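Local coordinates for protein mandalate racemase/muconate lactonizing enzyme (Unidentified, PDB 4E4U) that probably catalyses an isomerase-type reaction as a member of the mandelate racemase/muconate lactonizing enzyme branch of the enolase superfamily, at residues A12-W23 against H378-H387. Sequence-based numbering, arbitrary orientation.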
ATOM      1  N   ALA A  12      10.359  27.903  41.699  1.00 16.30           N
ATOM      2  CA  ALA A  12       9.296  28.774  41.211  1.00 16.49           C
ATOM      3  C   ALA A  12       9.892  29.840  40.300  1.00 16.74           C
ATOM      4  O   ALA A  12      10.771  30.594  40.716  1.00 18.31           O
ATOM      5  CB  ALA A  12       8.575  29.432  42.380  1.00 17.28           C
ATOM      6  N   VAL A  13       9.412  29.906  39.063  1.00 16.08           N
ATOM      7  CA  VAL A  13       9.868  30.922  38.124  1.00 16.46           C
ATOM      8  C   VAL A  13       9.148  32.234  38.436  1.00 17.97           C
ATOM      9  O   VAL A  13       7.927  32.267  38.504  1.00 18.11           O
ATOM     10  CB  VAL A  13       9.590  30.492  36.670  1.00 16.39           C
ATOM     11  CG1 VAL A  13      10.059  31.558  35.698  1.00 17.15           C
ATOM     12  CG2 VAL A  13      10.260  29.150  36.365  1.00 16.88           C
ATOM     13  N   PRO A  14       9.899  33.328  38.649  1.00 19.28           N
ATOM     14  CA  PRO A  14       9.233  34.587  39.011  1.00 20.50           C
ATOM     15  C   PRO A  14       8.318  35.097  37.900  1.00 20.90           C
ATOM     16  O   PRO A  14       8.562  34.795  36.727  1.00 20.25           O
ATOM     17  CB  PRO A  14      10.403  35.560  39.200  1.00 21.38           C
ATOM     18  CG  PRO A  14      11.600  34.694  39.444  1.00 22.23           C
ATOM     19  CD  PRO A  14      11.365  33.459  38.628  1.00 20.35           C
ATOM     20  N   PRO A  15       7.272  35.862  38.261  1.00 22.91           N
ATOM     21  CA  PRO A  15       6.453  36.507  37.228  1.00 24.15           C
ATOM     22  C   PRO A  15       7.356  37.354  36.333  1.00 25.27           C
ATOM     23  O   PRO A  15       8.336  37.913  36.836  1.00 25.96           O
ATOM     24  CB  PRO A  15       5.503  37.399  38.038  1.00 25.12           C
ATOM     25  CG  PRO A  15       5.438  36.755  39.391  1.00 25.17           C
ATOM     26  CD  PRO A  15       6.803  36.173  39.624  1.00 24.31           C
ATOM     27  N   PRO A  16       7.048  37.455  35.028  1.00 25.97           N
ATOM     28  CA  PRO A  16       5.864  36.942  34.329  1.00 26.06           C
ATOM     29  C   PRO A  16       5.975  35.491  33.843  1.00 25.24           C
ATOM     30  O   PRO A  16       5.304  35.139  32.873  1.00 26.57           O
ATOM     31  CB  PRO A  16       5.750  37.887  33.131  1.00 26.72           C
ATOM     32  CG  PRO A  16       7.167  38.244  32.821  1.00 26.77           C
ATOM     33  CD  PRO A  16       7.909  38.251  34.134  1.00 26.05           C
ATOM     34  N   HIS A  17       6.800  34.678  34.499  1.00 23.14           N
ATOM     35  CA  HIS A  17       6.865  33.236  34.248  1.00 22.18           C
ATOM     36  C   HIS A  17       7.339  32.862  32.837  1.00 22.44           C
ATOM     37  O   HIS A  17       6.756  31.993  32.182  1.00 22.41           O
ATOM     38  CB  HIS A  17       5.517  32.564  34.572  1.00 21.96           C
ATOM     39  CG  HIS A  17       4.899  33.038  35.854  1.00 21.81           C
ATOM     40  ND1 HIS A  17       5.479  32.827  37.085  1.00 21.47           N
ATOM     41  CD2 HIS A  17       3.746  33.709  36.092  1.00 22.02           C
ATOM     42  CE1 HIS A  17       4.717  33.356  38.028  1.00 21.54           C
ATOM     43  NE2 HIS A  17       3.659  33.895  37.452  1.00 22.38           N
ATOM     44  N   VAL A  18       8.407  33.503  32.374  1.00 22.98           N
ATOM     45  CA  VAL A  18       8.962  33.144  31.074  1.00 23.97           C
ATOM     46  C   VAL A  18       9.662  31.791  31.172  1.00 21.55           C
ATOM     47  O   VAL A  18      10.607  31.619  31.942  1.00 21.54           O
ATOM     48  CB  VAL A  18       9.920  34.213  30.517  1.00 26.93           C
ATOM     49  CG1 VAL A  18      10.087  34.025  29.012  1.00 28.62           C
ATOM     50  CG2 VAL A  18       9.400  35.607  30.809  1.00 27.67           C
ATOM     51  N   GLY A  19       9.184  30.826  30.397  1.00 19.33           N
ATOM     52  CA  GLY A  19       9.675  29.467  30.511  1.00 18.16           C
ATOM     53  C   GLY A  19       8.811  28.629  31.436  1.00 17.67           C
ATOM     54  O   GLY A  19       9.179  27.506  31.784  1.00 17.85           O
ATOM     55  N   GLY A  20       7.666  29.174  31.847  1.00 17.98           N
ATOM     56  CA  GLY A  20       6.695  28.400  32.603  1.00 17.57           C
ATOM     57  C   GLY A  20       6.631  28.720  34.083  1.00 16.77           C
ATOM     58  O   GLY A  20       7.300  29.631  34.561  1.00 18.06           O
ATOM     59  N   MET A  21       5.821  27.963  34.817  1.00 15.90           N
ATOM     60  CA  MET A  21       5.587  28.245  36.230  1.00 15.47           C
ATOM     61  C   MET A  21       6.686  27.746  37.169  1.00 15.32           C
ATOM     62  O   MET A  21       6.958  28.364  38.192  1.00 15.74           O
ATOM     63  CB  MET A  21       4.240  27.659  36.662  1.00 16.55           C
ATOM     64  CG  MET A  21       3.043  28.180  35.877  1.00 19.25           C
ATOM     65  SD  MET A  21       2.944  29.981  35.885  1.00 22.12           S
ATOM     66  CE  MET A  21       2.789  30.314  37.635  1.00 22.32           C
ATOM     67  N   TYR A  22       7.296  26.615  36.843  1.00 14.11           N
ATOM     68  CA  TYR A  22       8.318  26.037  37.711  1.00 13.89           C
ATOM     69  C   TYR A  22       9.228  25.144  36.901  1.00 14.11           C
ATOM     70  O   TYR A  22       8.829  24.619  35.861  1.00 15.38           O
ATOM     71  CB  TYR A  22       7.699  25.248  38.883  1.00 13.83           C
ATOM     72  CG  TYR A  22       6.681  24.230  38.433  1.00 13.44           C
ATOM     73  CD1 TYR A  22       7.076  22.972  37.978  1.00 13.41           C
ATOM     74  CD2 TYR A  22       5.327  24.535  38.420  1.00 14.06           C
ATOM     75  CE1 TYR A  22       6.147  22.046  37.528  1.00 13.75           C
ATOM     76  CE2 TYR A  22       4.393  23.616  37.983  1.00 13.70           C
ATOM     77  CZ  TYR A  22       4.804  22.380  37.532  1.00 13.25           C
ATOM     78  OH  TYR A  22       3.859  21.485  37.094  1.00 14.38           O
ATOM     79  N   TRP A  23      10.453  24.981  37.381  1.00 13.96           N
ATOM     80  CA  TRP A  23      11.412  24.076  36.760  1.00 13.98           C
ATOM     81  C   TRP A  23      11.795  22.993  37.753  1.00 13.95           C
ATOM     82  O   TRP A  23      12.023  23.271  38.932  1.00 15.63           O
ATOM     83  CB  TRP A  23      12.651  24.844  36.297  1.00 14.59           C
ATOM     84  CG  TRP A  23      12.342  25.907  35.284  1.00 14.08           C
ATOM     85  CD1 TRP A  23      11.314  25.905  34.375  1.00 14.38           C
ATOM     86  CD2 TRP A  23      13.049  27.142  35.086  1.00 13.96           C
ATOM     87  NE1 TRP A  23      11.352  27.055  33.617  1.00 14.44           N
ATOM     88  CE2 TRP A  23      12.406  27.829  34.034  1.00 14.07           C
ATOM     89  CE3 TRP A  23      14.167  27.724  35.693  1.00 14.91           C
ATOM     90  CZ2 TRP A  23      12.838  29.083  33.587  1.00 14.96           C
ATOM     91  CZ3 TRP A  23      14.600  28.965  35.240  1.00 15.11           C
ATOM     92  CH2 TRP A  23      13.938  29.629  34.199  1.00 15.61           C
ATOM     93  N   HIS A 378      14.103  30.628  45.753  1.00 21.80           N
ATOM     94  CA  HIS A 378      12.956  30.505  44.856  1.00 21.53           C
ATOM     95  C   HIS A 378      12.262  29.151  44.980  1.00 22.66           C
ATOM     96  O   HIS A 378      11.584  28.697  44.059  1.00 22.55           O
ATOM     97  CB  HIS A 378      13.373  30.809  43.412  1.00 21.57           C
ATOM     98  CG  HIS A 378      13.835  32.218  43.218  1.00 22.77           C
ATOM     99  ND1 HIS A 378      12.989  33.236  42.825  1.00 24.02           N
ATOM    100  CD2 HIS A 378      15.049  32.793  43.408  1.00 22.72           C
ATOM    101  CE1 HIS A 378      13.668  34.368  42.762  1.00 24.03           C
ATOM    102  NE2 HIS A 378      14.914  34.130  43.114  1.00 23.70           N
ATOM    103  N   THR A 379      12.439  28.524  46.137  1.00 24.26           N
ATOM    104  CA  THR A 379      11.702  27.325  46.503  1.00 27.38           C
ATOM    105  C   THR A 379      11.069  27.614  47.862  1.00 27.85           C
ATOM    106  O   THR A 379      11.668  28.307  48.684  1.00 28.17           O
ATOM    107  CB  THR A 379      12.630  26.091  46.597  1.00 29.66           C
ATOM    108  OG1 THR A 379      13.652  26.329  47.567  1.00 31.48           O
ATOM    109  CG2 THR A 379      13.284  25.800  45.258  1.00 29.99           C
ATOM    110  N   PRO A 380       9.858  27.090  48.113  1.00 28.28           N
ATOM    111  CA  PRO A 380       9.086  26.209  47.233  1.00 27.96           C
ATOM    112  C   PRO A 380       8.149  26.959  46.289  1.00 27.14           C
ATOM    113  O   PRO A 380       7.856  28.137  46.501  1.00 27.81           O
ATOM    114  CB  PRO A 380       8.254  25.397  48.227  1.00 28.22           C
ATOM    115  CG  PRO A 380       7.978  26.373  49.326  1.00 28.61           C
ATOM    116  CD  PRO A 380       9.204  27.254  49.425  1.00 28.19           C
ATOM    117  N   TYR A 381       7.697  26.273  45.245  1.00 26.34           N
ATOM    118  CA  TYR A 381       6.625  26.775  44.397  1.00 25.92           C
ATOM    119  C   TYR A 381       5.304  26.586  45.144  1.00 27.74           C
ATOM    120  O   TYR A 381       5.033  25.507  45.667  1.00 29.44           O
ATOM    121  CB  TYR A 381       6.613  26.011  43.071  1.00 24.03           C
ATOM    122  CG  TYR A 381       5.428  26.301  42.176  1.00 21.56           C
ATOM    123  CD1 TYR A 381       5.326  27.507  41.493  1.00 20.73           C
ATOM    124  CD2 TYR A 381       4.423  25.359  41.995  1.00 20.55           C
ATOM    125  CE1 TYR A 381       4.252  27.770  40.668  1.00 20.10           C
ATOM    126  CE2 TYR A 381       3.339  25.613  41.168  1.00 19.73           C
ATOM    127  CZ  TYR A 381       3.263  26.819  40.505  1.00 19.80           C
ATOM    128  OH  TYR A 381       2.192  27.085  39.687  1.00 20.50           O
ATOM    129  N   THR A 382       4.494  27.636  45.215  1.00 28.44           N
ATOM    130  CA  THR A 382       3.234  27.562  45.953  1.00 30.17           C
ATOM    131  C   THR A 382       2.062  27.888  45.045  1.00 30.26           C
ATOM    132  O   THR A 382       0.942  28.114  45.509  1.00 31.54           O
ATOM    133  CB  THR A 382       3.214  28.537  47.137  1.00 31.79           C
ATOM    134  OG1 THR A 382       3.354  29.877  46.650  1.00 32.96           O
ATOM    135  CG2 THR A 382       4.345  28.229  48.108  1.00 32.29           C
ATOM    136  N   GLY A 383       2.327  27.912  43.745  1.00 28.90           N
ATOM    137  CA  GLY A 383       1.301  28.243  42.781  1.00 28.02           C
ATOM    138  C   GLY A 383       0.282  27.140  42.577  1.00 27.52           C
ATOM    139  O   GLY A 383       0.545  25.961  42.818  1.00 27.62           O
ATOM    140  N   GLU A 384      -0.893  27.544  42.114  1.00 26.60           N
ATOM    141  CA  GLU A 384      -2.005  26.639  41.869  1.00 27.08           C
ATOM    142  C   GLU A 384      -1.892  25.898  40.535  1.00 23.44           C
ATOM    143  O   GLU A 384      -2.462  24.820  40.362  1.00 23.62           O
ATOM    144  CB  GLU A 384      -3.319  27.431  41.912  1.00 31.44           C
ATOM    145  CG  GLU A 384      -3.372  28.649  40.968  1.00 35.74           C
ATOM    146  CD  GLU A 384      -2.515  29.828  41.436  1.00 39.09           C
ATOM    147  OE1 GLU A 384      -2.066  29.825  42.605  1.00 40.06           O
ATOM    148  OE2 GLU A 384      -2.278  30.752  40.627  1.00 40.70           O
ATOM    149  N   ARG A 385      -1.149  26.471  39.595  1.00 20.30           N
ATOM    150  CA  ARG A 385      -1.146  25.978  38.220  1.00 19.19           C
ATOM    151  C   ARG A 385      -0.071  24.942  37.927  1.00 17.07           C
ATOM    152  O   ARG A 385       0.952  24.870  38.615  1.00 17.76           O
ATOM    153  CB  ARG A 385      -0.996  27.145  37.240  1.00 22.05           C
ATOM    154  CG  ARG A 385      -2.185  28.094  37.204  1.00 24.71           C
ATOM    155  CD  ARG A 385      -1.965  29.210  36.190  1.00 27.32           C
ATOM    156  NE  ARG A 385      -1.889  28.718  34.817  1.00 29.06           N
ATOM    157  CZ  ARG A 385      -2.915  28.698  33.969  1.00 30.51           C
ATOM    158  NH1 ARG A 385      -4.107  29.139  34.354  1.00 31.73           N
ATOM    159  NH2 ARG A 385      -2.750  28.236  32.737  1.00 30.96           N
ATOM    160  N   LEU A 386      -0.316  24.140  36.894  1.00 15.37           N
ATOM    161  CA  LEU A 386       0.711  23.276  36.323  1.00 13.87           C
ATOM    162  C   LEU A 386       1.687  24.119  35.504  1.00 14.93           C
ATOM    163  O   LEU A 386       1.433  25.297  35.252  1.00 16.33           O
ATOM    164  CB  LEU A 386       0.064  22.220  35.433  1.00 13.48           C
ATOM    165  CG  LEU A 386      -0.865  21.228  36.128  1.00 13.81           C
ATOM    166  CD1 LEU A 386      -1.630  20.410  35.109  1.00 14.17           C
ATOM    167  CD2 LEU A 386      -0.054  20.332  37.051  1.00 14.75           C
ATOM    168  N   HIS A 387       2.800  23.522  35.090  1.00 13.88           N
ATOM    169  CA  HIS A 387       3.806  24.252  34.331  1.00 14.74           C
ATOM    170  C   HIS A 387       3.208  24.934  33.099  1.00 14.83           C
ATOM    171  O   HIS A 387       3.537  26.090  32.795  1.00 15.14           O
ATOM    172  CB  HIS A 387       4.934  23.326  33.903  1.00 16.94           C
ATOM    173  CG  HIS A 387       6.093  24.058  33.313  1.00 21.14           C
ATOM    174  ND1 HIS A 387       6.563  23.829  32.042  1.00 24.54           N
ATOM    175  CD2 HIS A 387       6.851  25.057  33.826  1.00 22.88           C
ATOM    176  CE1 HIS A 387       7.576  24.641  31.799  1.00 22.69           C
ATOM    177  NE2 HIS A 387       7.777  25.391  32.865  1.00 24.69           N
TER
HETATM  178  O   HOH W   1      10.147  32.747  42.340  1.00 29.54           O
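Ala12 and His378 join the two backbones at one end of the contact, where Ala12 N donates to His378 O over 2.8 Å in a nearly straight bond. The irregular chain of 378-387 then runs past the hairpin connection 12-23, approaching it again where Met21 and His387 bring their CA atoms to 4.8 Å. Gly19 takes the positive-phi third position of the type II turn from His17 to Gly20; Gly20, with positive phi of its own, also lacks the CB that would collide with His387 NE2. With CG anti to the backbone N (chi1 -171°), the His387 imidazole extends to the turn, and NE2 donates to a lone pair of Gly19 O at 2.8 Å, though bent at hydrogen (134°). Trp23 NE1 reaches the same oxygen from above the carbonyl plane.

In the enolase-superfamily architecture, this contact ties the irregular loop after helix 372-377 to the first hairpin of the N-terminal domain's antiparallel sheet; helix 47-61 adds Pro47 against both tyrosines.

Tyr22 lies between Tyr381 and His387. Its CD2 sits over one face of the Tyr381 ring, offset toward the rim. Histidine suits 387 by adding to its ring N-H a CB over the Tyr22 face, 4.2 Å from the centroid, and an imidazole edge toward that face. Tyr381 packs on Tyr22, takes the small Ala12 methyl at its ring edge, and donates from OH to Arg385 O at 2.8 Å, bridging the bend. Met21 CB packs against that hydroxyl, and bends at chi2 and chi3 bring CE there too, over a His17 face. A water links Ala12 O to His378 ND1.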